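Local coordinates for plexin-A4 (Homo sapiens, PDB 4E74), which probably binds Rho-family GTPases through the ubiquitin-like domain in the cytoplasmic part of this semaphorin-receptor family member, at residues K52-C56 and S57-K61; K32-N35 and C36-I39; R94-T97 and L98-Q102. All coordinates share one frame; numbering follows the deposited sequence. Where two conformers were deposited one is given.

Contact 1 (K52-C56 and S57-K61)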
ATOM      1  N   LYS A  52       9.799  -1.033  -4.293  1.00 18.66           N
ATOM      2  CA  LYS A  52       8.990  -1.256  -5.490  1.00 19.37           C
ATOM      3  C   LYS A  52       8.513  -2.703  -5.711  1.00 19.51           C
ATOM      4  O   LYS A  52       7.389  -2.913  -6.167  1.00 21.54           O
ATOM      5  CB  LYS A  52       9.667  -0.723  -6.759  0.70 21.83           C
ATOM      6  CG  LYS A  52      10.880  -1.487  -7.270  0.70 23.75           C
ATOM      7  CD  LYS A  52      11.307  -0.917  -8.634  0.70 25.01           C
ATOM      8  CE  LYS A  52      11.921  -1.943  -9.558  0.70 25.20           C
ATOM      9  NZ  LYS A  52      10.875  -2.839 -10.110  0.70 25.44           N
ATOM     10  N   ASN A  53       9.355  -3.663  -5.384  1.00 18.98           N
ATOM     11  CA  ASN A  53       8.987  -5.080  -5.602  1.00 19.62           C
ATOM     12  C   ASN A  53       8.353  -5.801  -4.422  1.00 19.63           C
ATOM     13  O   ASN A  53       8.144  -7.022  -4.480  1.00 20.03           O
ATOM     14  CB  ASN A  53      10.207  -5.843  -6.045  1.00 20.83           C
ATOM     15  CG  ASN A  53      10.700  -5.374  -7.407  1.00 23.39           C
ATOM     16  OD1 ASN A  53       9.927  -4.788  -8.187  1.00 25.19           O
ATOM     17  ND2 ASN A  53      11.970  -5.558  -7.662  1.00 24.79           N
ATOM     18  N   VAL A  54       8.018  -5.063  -3.362  1.00 17.84           N
ATOM     19  CA  VAL A  54       7.355  -5.619  -2.210  1.00 17.47           C
ATOM     20  C   VAL A  54       5.885  -5.274  -2.288  1.00 16.35           C
ATOM     21  O   VAL A  54       5.541  -4.088  -2.503  1.00 16.91           O
ATOM     22  CB  VAL A  54       7.947  -5.032  -0.902  1.00 16.98           C
ATOM     23  CG1 VAL A  54       7.208  -5.561   0.325  1.00 17.70           C
ATOM     24  CG2 VAL A  54       9.461  -5.306  -0.800  1.00 16.89           C
ATOM     25  N   PRO A  55       4.999  -6.261  -2.105  1.00 16.56           N
ATOM     26  CA  PRO A  55       3.578  -5.930  -2.118  1.00 17.32           C
ATOM     27  C   PRO A  55       3.199  -4.876  -1.084  1.00 17.83           C
ATOM     28  O   PRO A  55       3.781  -4.839  -0.004  1.00 16.30           O
ATOM     29  CB  PRO A  55       2.914  -7.264  -1.785  1.00 18.08           C
ATOM     30  CG  PRO A  55       3.865  -8.294  -2.227  1.00 19.55           C
ATOM     31  CD  PRO A  55       5.226  -7.722  -2.006  1.00 17.94           C
ATOM     32  N   CYS A  56       2.234  -4.017  -1.412  1.00 18.31           N
ATOM     33  CA  CYS A  56       1.796  -2.934  -0.498  1.00 18.94           C
ATOM     34  C   CYS A  56       1.556  -3.410   0.923  1.00 17.80           C
ATOM     35  O   CYS A  56       1.936  -2.729   1.916  1.00 19.40           O
ATOM     36  CB  CYS A  56       0.520  -2.243  -1.021  1.00 19.68           C
ATOM     37  SG  CYS A  56       0.718  -1.423  -2.616  1.00 25.37           S
ATOM     38  N   SER A  57       0.939  -4.603   1.043  1.00 18.08           N
ATOM     39  CA  SER A  57       0.620  -5.205   2.322  1.00 20.20           C
ATOM     40  C   SER A  57       1.804  -5.404   3.266  1.00 18.28           C
ATOM     41  O   SER A  57       1.603  -5.462   4.490  1.00 21.48           O
ATOM     42  CB  SER A  57      -0.082  -6.599   2.091  1.00 19.69           C
ATOM     43  OG  SER A  57       0.782  -7.447   1.354  1.00 23.55           O
ATOM     44  N   HIS A  58       3.027  -5.549   2.729  1.00 17.12           N
ATOM     45  CA  HIS A  58       4.193  -5.893   3.508  1.00 17.16           C
ATOM     46  C   HIS A  58       5.226  -4.807   3.526  1.00 17.37           C
ATOM     47  O   HIS A  58       6.325  -5.041   3.977  1.00 18.80           O
ATOM     48  CB  HIS A  58       4.807  -7.223   3.016  1.00 18.00           C
ATOM     49  CG  HIS A  58       3.946  -8.420   3.362  1.00 19.38           C
ATOM     50  ND1 HIS A  58       2.846  -8.730   2.682  1.00 21.90           N
ATOM     51  CD2 HIS A  58       4.040  -9.335   4.394  1.00 20.17           C
ATOM     52  CE1 HIS A  58       2.265  -9.808   3.234  1.00 20.58           C
ATOM     53  NE2 HIS A  58       3.013 -10.183   4.274  1.00 21.22           N
ATOM     54  N   ARG A  59       4.860  -3.608   3.064  1.00 17.52           N
ATOM     55  CA  ARG A  59       5.750  -2.441   3.132  1.00 18.45           C
ATOM     56  C   ARG A  59       5.583  -1.709   4.457  1.00 18.70           C
ATOM     57  O   ARG A  59       4.467  -1.638   4.982  1.00 17.93           O
ATOM     58  CB  ARG A  59       5.349  -1.440   2.042  1.00 18.54           C
ATOM     59  CG  ARG A  59       5.725  -1.858   0.660  1.00 18.34           C
ATOM     60  CD  ARG A  59       5.496  -0.763  -0.367  1.00 19.06           C
ATOM     61  NE  ARG A  59       5.520  -1.340  -1.695  1.00 19.70           N
ATOM     62  CZ  ARG A  59       5.366  -0.655  -2.821  1.00 22.69           C
ATOM     63  NH1 ARG A  59       5.106   0.646  -2.766  1.00 22.56           N
ATOM     64  NH2 ARG A  59       5.401  -1.317  -3.977  1.00 22.64           N
ATOM     65  N   PRO A  60       6.658  -1.064   4.950  1.00 20.18           N
ATOM     66  CA  PRO A  60       6.458  -0.133   6.059  1.00 22.25           C
ATOM     67  C   PRO A  60       5.538   1.005   5.624  1.00 21.63           C
ATOM     68  O   PRO A  60       5.539   1.332   4.443  1.00 21.67           O
ATOM     69  CB  PRO A  60       7.878   0.389   6.355  1.00 22.02           C
ATOM     70  CG  PRO A  60       8.784  -0.209   5.391  1.00 24.17           C
ATOM     71  CD  PRO A  60       8.047  -1.136   4.486  1.00 21.95           C
ATOM     72  N   LYS A  61       4.755   1.567   6.547  1.00 22.50           N
ATOM     73  CA  LYS A  61       3.837   2.654   6.260  1.00 22.66           C
ATOM     74  C   LYS A  61       4.544   3.985   6.467  1.00 20.89           C
ATOM     75  O   LYS A  61       5.350   4.102   7.389  1.00 19.54           O
ATOM     76  CB  LYS A  61       2.584   2.577   7.177  1.00 26.54           C
ATOM     77  CG  LYS A  61       1.746   1.289   7.015  1.00 28.29           C
ATOM     78  CD  LYS A  61       1.555   0.941   5.544  1.00 30.80           C
TER

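Contact 2 (K32-N35 and C36-I39)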
ATOM      1  N   LYS A  32      12.325  11.134  -7.754  1.00 15.88           N
ATOM      2  CA  LYS A  32      11.615  12.397  -8.009  1.00 15.83           C
ATOM      3  C   LYS A  32      10.474  12.671  -7.072  1.00 15.65           C
ATOM      4  O   LYS A  32       9.580  11.815  -6.865  1.00 16.58           O
ATOM      5  CB  LYS A  32      11.028  12.419  -9.457  1.00 15.53           C
ATOM      6  CG  LYS A  32      12.042  12.530 -10.568  1.00 16.49           C
ATOM      7  CD  LYS A  32      12.423  13.953 -10.937  1.00 16.49           C
ATOM      8  CE  LYS A  32      13.586  13.938 -11.925  1.00 17.14           C
ATOM      9  NZ  LYS A  32      13.991  15.260 -12.426  1.00 16.75           N
ATOM     10  N   ILE A  33      10.453  13.868  -6.485  1.00 15.16           N
ATOM     11  CA  ILE A  33       9.279  14.340  -5.746  1.00 16.26           C
ATOM     12  C   ILE A  33       9.005  15.814  -6.046  1.00 14.47           C
ATOM     13  O   ILE A  33       9.739  16.422  -6.826  1.00 15.92           O
ATOM     14  CB  ILE A  33       9.319  14.042  -4.220  1.00 18.39           C
ATOM     15  CG1 ILE A  33      10.214  15.016  -3.480  1.00 18.26           C
ATOM     16  CG2 ILE A  33       9.732  12.580  -3.905  1.00 18.31           C
ATOM     17  CD1 ILE A  33      11.660  14.954  -3.948  1.00 19.20           C
ATOM     18  N   LEU A  34       7.909  16.364  -5.512  1.00 14.89           N
ATOM     19  CA  LEU A  34       7.590  17.761  -5.750  1.00 14.71           C
ATOM     20  C   LEU A  34       8.019  18.579  -4.560  1.00 16.32           C
ATOM     21  O   LEU A  34       7.906  18.112  -3.400  1.00 17.45           O
ATOM     22  CB  LEU A  34       6.111  17.952  -5.951  1.00 14.71           C
ATOM     23  CG  LEU A  34       5.520  17.194  -7.164  1.00 14.82           C
ATOM     24  CD1 LEU A  34       4.011  17.250  -7.151  1.00 17.35           C
ATOM     25  CD2 LEU A  34       6.061  17.807  -8.448  1.00 18.55           C
ATOM     26  N   ASN A  35       8.428  19.812  -4.832  1.00 18.18           N
ATOM     27  CA  ASN A  35       8.812  20.696  -3.715  1.00 18.56           C
ATOM     28  C   ASN A  35       7.650  21.157  -2.839  1.00 18.46           C
ATOM     29  O   ASN A  35       7.903  21.687  -1.719  1.00 18.89           O
ATOM     30  CB  ASN A  35       9.632  21.866  -4.204  1.00 19.76           C
ATOM     31  CG  ASN A  35       8.827  22.847  -5.003  1.00 21.45           C
ATOM     32  OD1 ASN A  35       7.685  22.604  -5.408  1.00 23.77           O
ATOM     33  ND2 ASN A  35       9.450  23.996  -5.284  1.00 27.28           N
ATOM     34  N   CYS A  36       6.405  20.915  -3.276  1.00 17.05           N
ATOM     35  CA  CYS A  36       5.202  21.192  -2.530  1.00 18.07           C
ATOM     36  C   CYS A  36       4.533  19.991  -1.844  1.00 15.34           C
ATOM     37  O   CYS A  36       3.461  20.129  -1.280  1.00 16.03           O
ATOM     38  CB  CYS A  36       4.182  21.900  -3.423  1.00 18.64           C
ATOM     39  SG  CYS A  36       3.749  21.027  -4.990  1.00 21.90           S
ATOM     40  N   ASP A  37       5.115  18.795  -1.995  1.00 15.02           N
ATOM     41  CA  ASP A  37       4.591  17.595  -1.347  1.00 14.00           C
ATOM     42  C   ASP A  37       4.798  17.806   0.152  1.00 13.98           C
ATOM     43  O   ASP A  37       5.812  18.372   0.580  1.00 16.20           O
ATOM     44  CB  ASP A  37       5.390  16.351  -1.752  1.00 14.47           C
ATOM     45  CG  ASP A  37       5.001  15.788  -3.135  1.00 14.77           C
ATOM     46  OD1 ASP A  37       3.831  15.918  -3.495  1.00 19.39           O
ATOM     47  OD2 ASP A  37       5.864  15.149  -3.748  1.00 16.21           O
ATOM     48  N   THR A  38       3.817  17.405   0.915  1.00 13.85           N
ATOM     49  CA  THR A  38       4.027  17.371   2.378  1.00 13.90           C
ATOM     50  C   THR A  38       5.112  16.352   2.659  1.00 14.19           C
ATOM     51  O   THR A  38       5.410  15.448   1.861  1.00 14.41           O
ATOM     52  CB  THR A  38       2.757  16.976   3.150  1.00 15.15           C
ATOM     53  OG1 THR A  38       2.393  15.607   2.890  1.00 16.38           O
ATOM     54  CG2 THR A  38       1.606  17.962   2.893  1.00 16.36           C
ATOM     55  N   ILE A  39       5.707  16.398   3.848  1.00 12.39           N
ATOM     56  CA  ILE A  39       6.726  15.354   4.134  1.00 12.62           C
ATOM     57  C   ILE A  39       6.152  13.928   4.117  1.00 12.68           C
ATOM     58  O   ILE A  39       6.837  12.989   3.729  1.00 13.72           O
ATOM     59  CB  ILE A  39       7.475  15.632   5.485  1.00 12.58           C
ATOM     60  CG1 ILE A  39       8.158  16.999   5.439  1.00 13.83           C
ATOM     61  CG2 ILE A  39       8.488  14.501   5.769  1.00 12.30           C
ATOM     62  CD1 ILE A  39       9.075  17.247   4.265  1.00 14.21           C
TER
HETATM   63  O   HOH W   1       8.229  18.529  -0.643  1.00 16.23           O

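Contact 3 (R94-T97 and L98-Q102)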
ATOM      1  N   ARG A  94       0.201  25.515   7.958  1.00 38.03           N
ATOM      2  CA  ARG A  94       0.490  24.826   6.688  1.00 33.98           C
ATOM      3  C   ARG A  94       1.408  23.655   6.995  1.00 29.26           C
ATOM      4  O   ARG A  94       2.329  23.788   7.773  1.00 26.12           O
ATOM      5  CB  ARG A  94       1.192  25.743   5.692  1.00 34.04           C
ATOM      6  N   LEU A  95       1.150  22.507   6.390  1.00 23.85           N
ATOM      7  CA  LEU A  95       2.028  21.363   6.573  1.00 22.98           C
ATOM      8  C   LEU A  95       3.372  21.597   5.899  1.00 21.00           C
ATOM      9  O   LEU A  95       3.469  22.201   4.806  1.00 20.79           O
ATOM     10  CB  LEU A  95       1.358  20.073   6.077  1.00 24.40           C
ATOM     11  CG  LEU A  95       0.065  19.654   6.814  1.00 26.69           C
ATOM     12  CD1 LEU A  95      -0.288  18.211   6.486  1.00 29.89           C
ATOM     13  CD2 LEU A  95       0.196  19.809   8.329  1.00 27.27           C
ATOM     14  N   ASN A  96       4.441  21.118   6.535  1.00 17.67           N
ATOM     15  CA  ASN A  96       5.785  21.363   6.076  1.00 16.64           C
ATOM     16  C   ASN A  96       6.061  20.576   4.756  1.00 16.31           C
ATOM     17  O   ASN A  96       5.602  19.450   4.622  1.00 16.74           O
ATOM     18  CB  ASN A  96       6.809  20.900   7.123  1.00 16.45           C
ATOM     19  CG  ASN A  96       6.820  21.718   8.415  1.00 17.45           C
ATOM     20  OD1 ASN A  96       6.210  22.813   8.568  1.00 17.39           O
ATOM     21  ND2 ASN A  96       7.500  21.158   9.395  1.00 16.82           N
ATOM     22  N   THR A  97       6.837  21.172   3.855  1.00 16.12           N
ATOM     23  CA  THR A  97       7.226  20.619   2.565  1.00 15.14           C
ATOM     24  C   THR A  97       8.750  20.688   2.444  1.00 15.02           C
ATOM     25  O   THR A  97       9.443  21.292   3.316  1.00 14.22           O
ATOM     26  CB  THR A  97       6.643  21.476   1.412  1.00 15.97           C
ATOM     27  OG1 THR A  97       7.244  22.792   1.498  1.00 15.93           O
ATOM     28  CG2 THR A  97       5.116  21.552   1.506  1.00 16.13           C
ATOM     29  N   LEU A  98       9.344  20.123   1.405  1.00 14.20           N
ATOM     30  CA  LEU A  98      10.772  20.243   1.211  1.00 15.73           C
ATOM     31  C   LEU A  98      11.162  21.717   0.963  1.00 16.81           C
ATOM     32  O   LEU A  98      12.261  22.145   1.324  1.00 18.05           O
ATOM     33  CB  LEU A  98      11.299  19.352   0.087  1.00 15.79           C
ATOM     34  CG  LEU A  98      11.251  17.831   0.367  1.00 16.40           C
ATOM     35  CD1 LEU A  98      11.467  17.043  -0.901  1.00 17.52           C
ATOM     36  CD2 LEU A  98      12.249  17.411   1.436  1.00 16.11           C
ATOM     37  N   ALA A  99      10.280  22.465   0.279  1.00 17.03           N
ATOM     38  CA  ALA A  99      10.542  23.905   0.033  1.00 17.46           C
ATOM     39  C   ALA A  99      10.593  24.657   1.349  1.00 17.26           C
ATOM     40  O   ALA A  99      11.430  25.557   1.511  1.00 18.88           O
ATOM     41  CB  ALA A  99       9.489  24.502  -0.906  1.00 17.80           C
ATOM     42  N   HIS A 100       9.710  24.308   2.274  1.00 16.61           N
ATOM     43  CA  HIS A 100       9.738  24.882   3.641  1.00 16.73           C
ATOM     44  C   HIS A 100      11.083  24.742   4.301  1.00 18.23           C
ATOM     45  O   HIS A 100      11.616  25.708   4.936  1.00 18.06           O
ATOM     46  CB  HIS A 100       8.661  24.219   4.469  1.00 16.96           C
ATOM     47  CG  HIS A 100       8.714  24.557   5.932  1.00 18.52           C
ATOM     48  ND1 HIS A 100       8.170  25.708   6.441  1.00 20.01           N
ATOM     49  CD2 HIS A 100       9.256  23.861   7.006  1.00 19.00           C
ATOM     50  CE1 HIS A 100       8.365  25.722   7.793  1.00 19.85           C
ATOM     51  NE2 HIS A 100       9.029  24.605   8.138  1.00 19.05           N
ATOM     52  N   TYR A 101      11.677  23.569   4.173  1.00 17.53           N
ATOM     53  CA  TYR A 101      12.988  23.293   4.774  1.00 16.50           C
ATOM     54  C   TYR A 101      14.201  23.690   3.924  1.00 17.78           C
ATOM     55  O   TYR A 101      15.342  23.559   4.352  1.00 18.27           O
ATOM     56  CB  TYR A 101      13.092  21.803   5.130  1.00 16.44           C
ATOM     57  CG  TYR A 101      12.249  21.294   6.296  1.00 15.59           C
ATOM     58  CD1 TYR A 101      12.582  21.604   7.633  1.00 15.86           C
ATOM     59  CD2 TYR A 101      11.207  20.405   6.096  1.00 15.17           C
ATOM     60  CE1 TYR A 101      11.850  21.078   8.676  1.00 14.57           C
ATOM     61  CE2 TYR A 101      10.457  19.865   7.123  1.00 14.85           C
ATOM     62  CZ  TYR A 101      10.806  20.174   8.442  1.00 14.69           C
ATOM     63  OH  TYR A 101      10.143  19.624   9.500  1.00 15.49           O
ATOM     64  N   GLN A 102      13.940  24.176   2.692  1.00 17.62           N
ATOM     65  CA  GLN A 102      14.965  24.610   1.775  1.00 17.46           C
ATOM     66  C   GLN A 102      15.954  23.498   1.451  1.00 16.71           C
ATOM     67  O   GLN A 102      17.175  23.682   1.348  1.00 18.00           O
ATOM     68  CB  GLN A 102      15.652  25.901   2.293  1.00 20.00           C
ATOM     69  CG  GLN A 102      14.690  27.057   2.411  1.00 21.81           C
ATOM     70  CD  GLN A 102      15.398  28.337   2.842  1.00 25.48           C
ATOM     71  OE1 GLN A 102      16.032  28.363   3.873  1.00 29.83           O
ATOM     72  NE2 GLN A 102      15.296  29.399   2.030  1.00 30.93           N
TER

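Contact 1 (K52-C56 and S57-K61)
Between Pro55 and Arg59 the chain closes two overlapping turns, His58 N donating to Pro55 O at 2.9 Å and Arg59 N to Cys56 O at a longer 3.3 Å. The side chain of Arg59 folds back across the bend, its CG against Pro55 O. It is extended from CG to NE, with chi3 at -164°, which carries the guanidinium past the turn as far as Val54. There it grips a single atom side-on: NE lies 2.9 Å from Val54 O and NH2 lies 3.1 Å from the same oxygen, the NE bond being the straighter of the two (158° at the hydrogen). Val54 O sits close to the guanidinium plane, at its edge, and the paired bonds fix the rotation of that group. Val54 also packs through CG1, which lies 4.0 Å from His58 CB and equally close to Arg59 CG, so the arginine is held by its aliphatic stem as well as its head. On the solvent side Ser57 OG and His58 ND1 share a hydrogen bond of 2.8 Å, while Ser57 OG rests against Pro55 CB. Cys56 forms a disulfide with Cys56 of the second subunit, and Arg59 of that subunit packs on it too; Arg59 NH1 has a long, weak ion pair with Asp48 of its own chain. The arrangement is a short 3-10 turn, pinned by paired arginine-to-carbonyl bonds, in the loop between helix 39-50 and strand 65-70 of the ubiquitin-like fold, here at a disulfide-linked dimer contact.

Contact 2 (K32-N35 and C36-I39)
Asp37 reaches back over the turn to Leu34, and this is the close-packed half of the contact. Its OD2 accepts from Leu34 N at 3.0 Å in a nearly straight bond (165°), the N-H arriving from above the carboxylate plane. The same oxygen lies 3.7 Å from Ile33 CB. The carboxylate crosses the leucine obliquely, Asp37 OD2 lying 3.6 Å from Leu34 CB at the base and Asp37 OD1 3.9 Å from the Leu34 CD1 branch. With CG turned anti to its own carbonyl carbon (chi1 -80°), Asp37 faces the end of the strand. Lys45 of helix 39-50 forms a salt bridge to OD2, which probably stabilises the negative charge in this buried place. The backbone makes a type I beta turn from Leu34 to Asp37, closed by Asp37 N to Leu34 O at 3.2 Å; it leads from strand 29-34 of the ubiquitin-like sheet to Thr38, the N-cap of helix 39-50. On the inner side of this turn a water bridges the carbonyls of its two ends, donating to Leu34 O at 2.8 Å and to Asp37 O. The other side is looser. Cys36 SG touches Leu34 at the leucine CB alone, 4.0 Å away, although the neighbouring Asn35 OD1 is fixed by a hydrogen bond from Lys12 N.

Contact 3 (R94-T97 and L98-Q102)
Asn96 lays its amide over one face of the His100 imidazole, the two planes only 10° apart, with OD1 3.4 Å above the ring and displaced toward its rim. The overlap sits at the start of a single-turn helix, 98-101, whose N-cap is Thr97: Thr97 OG1 accepts from His100 N at 3.0 Å in a bond of 163°. With OG1 set between its backbone N and carbonyl carbon (chi1 64°), the hydroxyl points into the first turn. One residue further on, Tyr101 N makes a weak bond to Thr97 O. In His100, CG lies anti to the backbone N (chi1 171°), which swings the imidazole back toward the incoming chain and against the Asn96 amide. At its edge the imidazole points CD2 at the tyrosine: CD2 of His100 lies 3.9 Å above the Tyr101 ring, over its centre. The polar ends are held from outside: Asn96 OD1 accepts from Thr86 OG1, Thr85 OG1 bonds His100 NE2, Asn96 ND2 and Tyr101 OH both bond Gln80 O, and Tyr101 OH also pairs with Asp83. Leu98 points into the core, against Val42 and against Leu14 and Leu16 of strand 13-18. At the C-terminal end Gln102 leaves with positive phi in a Schellman motif. The amide of Asn96 stands nearly upright to the Tyr101 ring, and its ND2 donates weakly to Tyr101 OH at 3.1 Å.

In the fold
From the N terminus, contact 2 comes first, turning the chain out of edge strand 29-34 and into helix 39-50. Contact 1 follows beyond that helix, closing the bend that leads toward strand 65-70. Contact 3 comes last, starting the short helix 98-101 ahead of strand 108-113. The three follow in series, none nested in or crossing another. Contacts 2 and 3 nevertheless meet in space, their centres about 9 Å apart: Ile39 N probably bonds Asn96 O, and Ala99 N probably bonds Asn35 O, tying the strand-to-helix turn to the late helix. Contact 1 lies on the other side of the chain's centre from contact 3, their centres about 26 Å apart.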